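Local coordinates for archease, possible chaperone (Thermotoga maritima, PDB 1J5U), which probably activates the tRNA-splicing ligase RtcB by promoting its guanylylation, and binds calcium, at residues E66-I77 with I111-F121. Residues are numbered along the deposited sequence; the frame is centred on the assembly and turned at random.
Sequences EDAFFDTVNDWI and IKALTYHLLKF
Asn74 of helix 66-81 grips the backbone of Leu114 with both ends of its amide. Asn74 OD1 accepts from Leu114 N at 2.8 Å, and its ND2 gives a nearly straight bond to Leu114 O at 3.0 Å, with that oxygen lying in the amide plane. The same ND2 sits over the centre of one face of the Phe70 ring, whose opposite face carries Tyr116 in an offset stack, centroids 4.0 Å apart. With an alanine at Asn74, Leu114 N and O would probably lose these two partners, and Phe70 the amide resting on its face. Next door, Lys112 and Ala113 form a classic beta bulge opposite Asp135, a calcium ligand.

The tight side is apolar. Leu114 CD2 packs against both Phe69 CE1, 3.7 Å away, and Val73 CB, while Phe121 turns its ring edge toward the face of Phe69, planes at 90°. Phe69 also touches Leu36 of helix 32-47 and Val132 of strand 127-135.

Waters line the outer rim: one donates to Asn74 OD1 and Lys112 O, another to Asp71 OD1 and Tyr116 OH. That hydroxyl donates to Asp67 OD1. Glu66, bent at chi2 (86°), lays CG on the Phe121 face in a CH-pi contact and brings OE2 to Phe121 N at 2.8 Å, through its anti lone pair.

Asn74 thus pairs with both the N-H and the C=O of Leu114, and the Glu66 carboxylate takes the N-H of Phe121, so the edge strand of the three-stranded sheet is tied to the helix by directed bonds as well as by apolar packing.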
ATOM      1  N   GLU A  66     -10.404  -4.484   6.865  1.00 18.45           N
ATOM      2  CA  GLU A  66      -9.349  -4.993   5.999  1.00 18.12           C
ATOM      3  C   GLU A  66      -9.767  -4.841   4.547  1.00 19.18           C
ATOM      4  O   GLU A  66      -8.931  -4.578   3.676  1.00 18.16           O
ATOM      5  CB  GLU A  66      -9.038  -6.456   6.335  1.00 19.26           C
ATOM      6  CG  GLU A  66      -8.332  -6.608   7.700  1.00 20.76           C
ATOM      7  CD  GLU A  66      -9.313  -6.681   8.868  1.00 22.37           C
ATOM      8  OE1 GLU A  66     -10.534  -6.517   8.635  1.00 22.14           O
ATOM      9  OE2 GLU A  66      -8.862  -6.905  10.012  1.00 21.23           O
ATOM     10  N   ASP A  67     -11.065  -4.992   4.276  1.00 18.83           N
ATOM     11  CA  ASP A  67     -11.554  -4.845   2.911  1.00 18.45           C
ATOM     12  C   ASP A  67     -11.324  -3.438   2.370  1.00 17.03           C
ATOM     13  O   ASP A  67     -10.863  -3.273   1.239  1.00 18.47           O
ATOM     14  CB  ASP A  67     -13.056  -5.161   2.806  1.00 22.34           C
ATOM     15  CG  ASP A  67     -13.357  -6.657   2.906  1.00 25.38           C
ATOM     16  OD1 ASP A  67     -12.463  -7.474   2.615  1.00 25.96           O
ATOM     17  OD2 ASP A  67     -14.498  -7.003   3.266  1.00 27.28           O
ATOM     18  N   ALA A  68     -11.653  -2.423   3.161  1.00 16.42           N
ATOM     19  CA  ALA A  68     -11.468  -1.046   2.701  1.00 17.85           C
ATOM     20  C   ALA A  68      -9.977  -0.784   2.530  1.00 16.20           C
ATOM     21  O   ALA A  68      -9.574  -0.098   1.595  1.00 16.04           O
ATOM     22  CB  ALA A  68     -12.065  -0.041   3.704  1.00 15.75           C
ATOM     23  N   PHE A  69      -9.169  -1.329   3.445  1.00 15.95           N
ATOM     24  CA  PHE A  69      -7.720  -1.157   3.381  1.00 15.15           C
ATOM     25  C   PHE A  69      -7.193  -1.744   2.075  1.00 15.09           C
ATOM     26  O   PHE A  69      -6.428  -1.106   1.348  1.00 15.14           O
ATOM     27  CB  PHE A  69      -7.051  -1.835   4.577  1.00 13.41           C
ATOM     28  CG  PHE A  69      -5.562  -1.547   4.684  1.00 14.80           C
ATOM     29  CD1 PHE A  69      -4.629  -2.448   4.199  1.00 13.34           C
ATOM     30  CD2 PHE A  69      -5.109  -0.393   5.331  1.00 13.75           C
ATOM     31  CE1 PHE A  69      -3.243  -2.222   4.372  1.00 13.71           C
ATOM     32  CE2 PHE A  69      -3.750  -0.157   5.506  1.00 14.20           C
ATOM     33  CZ  PHE A  69      -2.804  -1.086   5.026  1.00 11.19           C
ATOM     34  N   PHE A  70      -7.618  -2.968   1.794  1.00 15.30           N
ATOM     35  CA  PHE A  70      -7.256  -3.692   0.579  1.00 17.23           C
ATOM     36  C   PHE A  70      -7.646  -2.896  -0.669  1.00 16.99           C
ATOM     37  O   PHE A  70      -6.820  -2.690  -1.562  1.00 16.83           O
ATOM     38  CB  PHE A  70      -7.951  -5.076   0.598  1.00 18.41           C
ATOM     39  CG  PHE A  70      -7.723  -5.908  -0.635  1.00 20.68           C
ATOM     40  CD1 PHE A  70      -8.519  -5.728  -1.781  1.00 20.72           C
ATOM     41  CD2 PHE A  70      -6.721  -6.875  -0.656  1.00 19.23           C
ATOM     42  CE1 PHE A  70      -8.315  -6.507  -2.936  1.00 22.35           C
ATOM     43  CE2 PHE A  70      -6.495  -7.663  -1.797  1.00 20.97           C
ATOM     44  CZ  PHE A  70      -7.291  -7.484  -2.948  1.00 22.89           C
ATOM     45  N   ASP A  71      -8.906  -2.451  -0.744  1.00 16.23           N
ATOM     46  CA  ASP A  71      -9.352  -1.663  -1.886  1.00 16.76           C
ATOM     47  C   ASP A  71      -8.570  -0.370  -2.054  1.00 16.14           C
ATOM     48  O   ASP A  71      -8.265   0.045  -3.160  1.00 16.24           O
ATOM     49  CB  ASP A  71     -10.833  -1.275  -1.748  1.00 18.97           C
ATOM     50  CG  ASP A  71     -11.751  -2.464  -1.866  1.00 20.41           C
ATOM     51  OD1 ASP A  71     -11.275  -3.510  -2.331  1.00 20.95           O
ATOM     52  OD2 ASP A  71     -12.936  -2.343  -1.505  1.00 25.47           O
ATOM     53  N   THR A  72      -8.290   0.296  -0.947  1.00 15.71           N
ATOM     54  CA  THR A  72      -7.572   1.568  -1.007  1.00 15.08           C
ATOM     55  C   THR A  72      -6.126   1.428  -1.475  1.00 14.93           C
ATOM     56  O   THR A  72      -5.671   2.132  -2.371  1.00 15.26           O
ATOM     57  CB  THR A  72      -7.584   2.253   0.376  1.00 14.25           C
ATOM     58  OG1 THR A  72      -8.939   2.505   0.763  1.00 16.36           O
ATOM     59  CG2 THR A  72      -6.820   3.578   0.347  1.00 14.72           C
ATOM     60  N   VAL A  73      -5.386   0.526  -0.847  1.00 15.45           N
ATOM     61  CA  VAL A  73      -3.991   0.376  -1.218  1.00 13.36           C
ATOM     62  C   VAL A  73      -3.888  -0.149  -2.665  1.00 12.45           C
ATOM     63  O   VAL A  73      -3.019   0.268  -3.415  1.00 14.50           O
ATOM     64  CB  VAL A  73      -3.268  -0.574  -0.204  1.00 12.16           C
ATOM     65  CG1 VAL A  73      -1.860  -0.876  -0.665  1.00 11.97           C
ATOM     66  CG2 VAL A  73      -3.260   0.067   1.213  1.00  9.71           C
ATOM     67  N   ASN A  74      -4.771  -1.055  -3.068  1.00 13.71           N
ATOM     68  CA  ASN A  74      -4.668  -1.542  -4.436  1.00 14.12           C
ATOM     69  C   ASN A  74      -5.041  -0.477  -5.435  1.00 14.64           C
ATOM     70  O   ASN A  74      -4.558  -0.492  -6.558  1.00 15.19           O
ATOM     71  CB  ASN A  74      -5.477  -2.821  -4.639  1.00 15.77           C
ATOM     72  CG  ASN A  74      -4.706  -4.049  -4.162  1.00 16.71           C
ATOM     73  OD1 ASN A  74      -3.538  -4.211  -4.508  1.00 16.04           O
ATOM     74  ND2 ASN A  74      -5.338  -4.893  -3.368  1.00 15.39           N
ATOM     75  N   ASP A  75      -5.884   0.463  -5.029  1.00 14.07           N
ATOM     76  CA  ASP A  75      -6.216   1.526  -5.954  1.00 15.82           C
ATOM     77  C   ASP A  75      -4.984   2.419  -6.095  1.00 14.58           C
ATOM     78  O   ASP A  75      -4.706   2.912  -7.174  1.00 15.66           O
ATOM     79  CB  ASP A  75      -7.409   2.356  -5.485  1.00 16.28           C
ATOM     80  CG  ASP A  75      -7.836   3.344  -6.551  1.00 18.88           C
ATOM     81  OD1 ASP A  75      -7.634   4.559  -6.390  1.00 17.41           O
ATOM     82  OD2 ASP A  75      -8.320   2.873  -7.585  1.00 19.25           O
ATOM     83  N   TRP A  76      -4.224   2.593  -5.012  1.00 14.07           N
ATOM     84  CA  TRP A  76      -3.000   3.386  -5.065  1.00 14.67           C
ATOM     85  C   TRP A  76      -1.988   2.748  -6.025  1.00 14.97           C
ATOM     86  O   TRP A  76      -1.248   3.444  -6.706  1.00 14.54           O
ATOM     87  CB  TRP A  76      -2.326   3.493  -3.695  1.00 14.84           C
ATOM     88  CG  TRP A  76      -3.070   4.297  -2.673  1.00 13.70           C
ATOM     89  CD1 TRP A  76      -4.197   5.061  -2.872  1.00 14.56           C
ATOM     90  CD2 TRP A  76      -2.753   4.398  -1.282  1.00 14.92           C
ATOM     91  NE1 TRP A  76      -4.598   5.624  -1.687  1.00 12.99           N
ATOM     92  CE2 TRP A  76      -3.728   5.236  -0.693  1.00 14.93           C
ATOM     93  CE3 TRP A  76      -1.729   3.862  -0.471  1.00 14.06           C
ATOM     94  CZ2 TRP A  76      -3.717   5.556   0.677  1.00 14.84           C
ATOM     95  CZ3 TRP A  76      -1.718   4.188   0.899  1.00 13.27           C
ATOM     96  CH2 TRP A  76      -2.708   5.025   1.452  1.00 15.20           C
ATOM     97  N   ILE A  77      -1.929   1.422  -6.027  1.00 15.57           N
ATOM     98  CA  ILE A  77      -1.029   0.692  -6.921  1.00 16.04           C
ATOM     99  C   ILE A  77      -1.475   0.928  -8.384  1.00 16.23           C
ATOM    100  O   ILE A  77      -0.648   1.051  -9.276  1.00 17.48           O
ATOM    101  CB  ILE A  77      -1.035  -0.815  -6.573  1.00 16.60           C
ATOM    102  CG1 ILE A  77      -0.246  -1.018  -5.258  1.00 16.95           C
ATOM    103  CG2 ILE A  77      -0.431  -1.640  -7.732  1.00 20.20           C
ATOM    104  CD1 ILE A  77      -0.557  -2.320  -4.494  1.00 18.35           C
ATOM    105  N   ILE A 111       5.631  -3.290  -7.208  1.00 23.33           N
ATOM    106  CA  ILE A 111       4.651  -4.027  -6.434  1.00 21.24           C
ATOM    107  C   ILE A 111       3.396  -4.178  -7.280  1.00 22.05           C
ATOM    108  O   ILE A 111       2.840  -3.184  -7.767  1.00 22.06           O
ATOM    109  CB  ILE A 111       4.321  -3.305  -5.099  1.00 22.26           C
ATOM    110  CG1 ILE A 111       5.521  -3.402  -4.153  1.00 21.70           C
ATOM    111  CG2 ILE A 111       3.084  -3.916  -4.459  1.00 21.17           C
ATOM    112  CD1 ILE A 111       5.355  -2.641  -2.827  1.00 26.28           C
ATOM    113  N   LYS A 112       2.960  -5.424  -7.456  1.00 20.91           N
ATOM    114  CA  LYS A 112       1.785  -5.741  -8.254  1.00 22.24           C
ATOM    115  C   LYS A 112       0.465  -5.593  -7.512  1.00 22.71           C
ATOM    116  O   LYS A 112      -0.565  -5.239  -8.102  1.00 22.20           O
ATOM    117  CB  LYS A 112       1.869  -7.182  -8.768  1.00 23.92           C
ATOM    118  CG  LYS A 112       3.015  -7.456  -9.728  1.00 27.93           C
ATOM    119  CD  LYS A 112       2.994  -8.915 -10.158  1.00 29.11           C
ATOM    120  CE  LYS A 112       4.205  -9.270 -11.005  1.00 32.26           C
ATOM    121  NZ  LYS A 112       4.302 -10.755 -11.172  1.00 32.72           N
ATOM    122  N   ALA A 113       0.476  -5.901  -6.223  1.00 20.56           N
ATOM    123  CA  ALA A 113      -0.745  -5.815  -5.454  1.00 20.69           C
ATOM    124  C   ALA A 113      -0.538  -6.090  -3.978  1.00 19.49           C
ATOM    125  O   ALA A 113       0.460  -6.707  -3.574  1.00 18.15           O
ATOM    126  CB  ALA A 113      -1.759  -6.845  -5.987  1.00 20.07           C
ATOM    127  N   LEU A 114      -1.500  -5.620  -3.188  1.00 16.21           N
ATOM    128  CA  LEU A 114      -1.530  -5.941  -1.778  1.00 17.37           C
ATOM    129  C   LEU A 114      -2.460  -7.156  -1.810  1.00 17.72           C
ATOM    130  O   LEU A 114      -3.513  -7.109  -2.456  1.00 15.71           O
ATOM    131  CB  LEU A 114      -2.188  -4.832  -0.950  1.00 15.16           C
ATOM    132  CG  LEU A 114      -2.494  -5.253   0.491  1.00 16.72           C
ATOM    133  CD1 LEU A 114      -1.188  -5.558   1.263  1.00 13.42           C
ATOM    134  CD2 LEU A 114      -3.253  -4.114   1.175  1.00 12.62           C
ATOM    135  N   THR A 115      -2.070  -8.240  -1.140  1.00 18.36           N
ATOM    136  CA  THR A 115      -2.897  -9.442  -1.085  1.00 18.28           C
ATOM    137  C   THR A 115      -3.680  -9.467   0.215  1.00 18.66           C
ATOM    138  O   THR A 115      -3.516  -8.596   1.084  1.00 17.42           O
ATOM    139  CB  THR A 115      -2.030 -10.728  -1.115  1.00 17.45           C
ATOM    140  OG1 THR A 115      -1.307 -10.835   0.121  1.00 15.07           O
ATOM    141  CG2 THR A 115      -1.041 -10.686  -2.271  1.00 16.38           C
ATOM    142  N   TYR A 116      -4.524 -10.481   0.370  1.00 17.83           N
ATOM    143  CA  TYR A 116      -5.263 -10.633   1.609  1.00 20.61           C
ATOM    144  C   TYR A 116      -4.479 -11.511   2.586  1.00 20.01           C
ATOM    145  O   TYR A 116      -4.911 -11.726   3.711  1.00 19.01           O
ATOM    146  CB  TYR A 116      -6.632 -11.273   1.363  1.00 23.85           C
ATOM    147  CG  TYR A 116      -7.740 -10.276   1.132  1.00 26.58           C
ATOM    148  CD1 TYR A 116      -8.292 -10.094  -0.137  1.00 27.32           C
ATOM    149  CD2 TYR A 116      -8.235  -9.507   2.186  1.00 27.90           C
ATOM    150  CE1 TYR A 116      -9.313  -9.168  -0.349  1.00 29.55           C
ATOM    151  CE2 TYR A 116      -9.248  -8.577   1.985  1.00 28.64           C
ATOM    152  CZ  TYR A 116      -9.782  -8.412   0.716  1.00 29.74           C
ATOM    153  OH  TYR A 116     -10.779  -7.478   0.517  1.00 29.65           O
ATOM    154  N   HIS A 117      -3.316 -11.995   2.161  1.00 21.67           N
ATOM    155  CA  HIS A 117      -2.496 -12.874   3.015  1.00 21.78           C
ATOM    156  C   HIS A 117      -2.128 -12.222   4.333  1.00 20.08           C
ATOM    157  O   HIS A 117      -1.493 -11.171   4.341  1.00 19.99           O
ATOM    158  CB  HIS A 117      -1.186 -13.262   2.320  1.00 23.41           C
ATOM    159  CG  HIS A 117      -1.362 -14.072   1.074  1.00 28.80           C
ATOM    160  ND1 HIS A 117      -2.005 -15.293   1.062  1.00 31.17           N
ATOM    161  CD2 HIS A 117      -0.959 -13.844  -0.198  1.00 27.82           C
ATOM    162  CE1 HIS A 117      -1.990 -15.781  -0.165  1.00 31.25           C
ATOM    163  NE2 HIS A 117      -1.362 -14.922  -0.948  1.00 30.72           N
ATOM    164  N   LEU A 118      -2.518 -12.855   5.435  1.00 19.54           N
ATOM    165  CA  LEU A 118      -2.211 -12.366   6.773  1.00 19.59           C
ATOM    166  C   LEU A 118      -2.739 -10.958   7.090  1.00 19.57           C
ATOM    167  O   LEU A 118      -2.326 -10.358   8.079  1.00 17.75           O
ATOM    168  CB  LEU A 118      -0.684 -12.405   6.994  1.00 19.95           C
ATOM    169  CG  LEU A 118      -0.047 -13.790   6.734  1.00 21.52           C
ATOM    170  CD1 LEU A 118       1.488 -13.727   6.882  1.00 19.71           C
ATOM    171  CD2 LEU A 118      -0.658 -14.813   7.698  1.00 18.83           C
ATOM    172  N   LEU A 119      -3.622 -10.427   6.254  1.00 18.43           N
ATOM    173  CA  LEU A 119      -4.184  -9.091   6.494  1.00 18.45           C
ATOM    174  C   LEU A 119      -5.244  -9.227   7.583  1.00 19.65           C
ATOM    175  O   LEU A 119      -6.299  -9.812   7.344  1.00 21.25           O
ATOM    176  CB  LEU A 119      -4.826  -8.551   5.209  1.00 19.04           C
ATOM    177  CG  LEU A 119      -5.274  -7.085   5.233  1.00 17.68           C
ATOM    178  CD1 LEU A 119      -4.107  -6.193   5.739  1.00 16.98           C
ATOM    179  CD2 LEU A 119      -5.713  -6.663   3.825  1.00 17.64           C
ATOM    180  N   LYS A 120      -4.954  -8.717   8.778  1.00 19.33           N
ATOM    181  CA  LYS A 120      -5.871  -8.789   9.922  1.00 21.51           C
ATOM    182  C   LYS A 120      -5.466  -7.743  10.962  1.00 21.19           C
ATOM    183  O   LYS A 120      -4.389  -7.844  11.560  1.00 18.72           O
ATOM    184  CB  LYS A 120      -5.806 -10.184  10.574  1.00 24.50           C
ATOM    185  CG  LYS A 120      -6.688 -10.381  11.804  1.00 27.43           C
ATOM    186  CD  LYS A 120      -6.282 -11.677  12.534  1.00 32.37           C
ATOM    187  CE  LYS A 120      -7.283 -12.115  13.619  1.00 35.95           C
ATOM    188  NZ  LYS A 120      -7.359 -11.176  14.792  1.00 39.17           N
ATOM    189  N   PHE A 121      -6.314  -6.736  11.172  1.00 20.74           N
ATOM    190  CA  PHE A 121      -5.998  -5.696  12.139  1.00 20.03           C
ATOM    191  C   PHE A 121      -6.071  -6.254  13.563  1.00 21.80           C
ATOM    192  O   PHE A 121      -7.023  -6.959  13.919  1.00 20.50           O
ATOM    193  CB  PHE A 121      -6.970  -4.511  12.009  1.00 21.43           C
ATOM    194  CG  PHE A 121      -6.947  -3.835  10.652  1.00 22.05           C
ATOM    195  CD1 PHE A 121      -5.756  -3.672   9.953  1.00 20.15           C
ATOM    196  CD2 PHE A 121      -8.112  -3.310  10.106  1.00 20.50           C
ATOM    197  CE1 PHE A 121      -5.730  -2.996   8.737  1.00 19.81           C
ATOM    198  CE2 PHE A 121      -8.087  -2.634   8.892  1.00 18.44           C
ATOM    199  CZ  PHE A 121      -6.904  -2.478   8.211  1.00 18.27           C
TER
HETATM  200  O   HOH W   1      -9.872  -7.369  12.198  1.00 36.85           O
HETATM  201  O   HOH W   2     -12.224  -5.777  -0.796  1.00 33.57           O
HETATM  202  O   HOH W   3      -3.134  -4.485  -7.664  1.00 38.35           O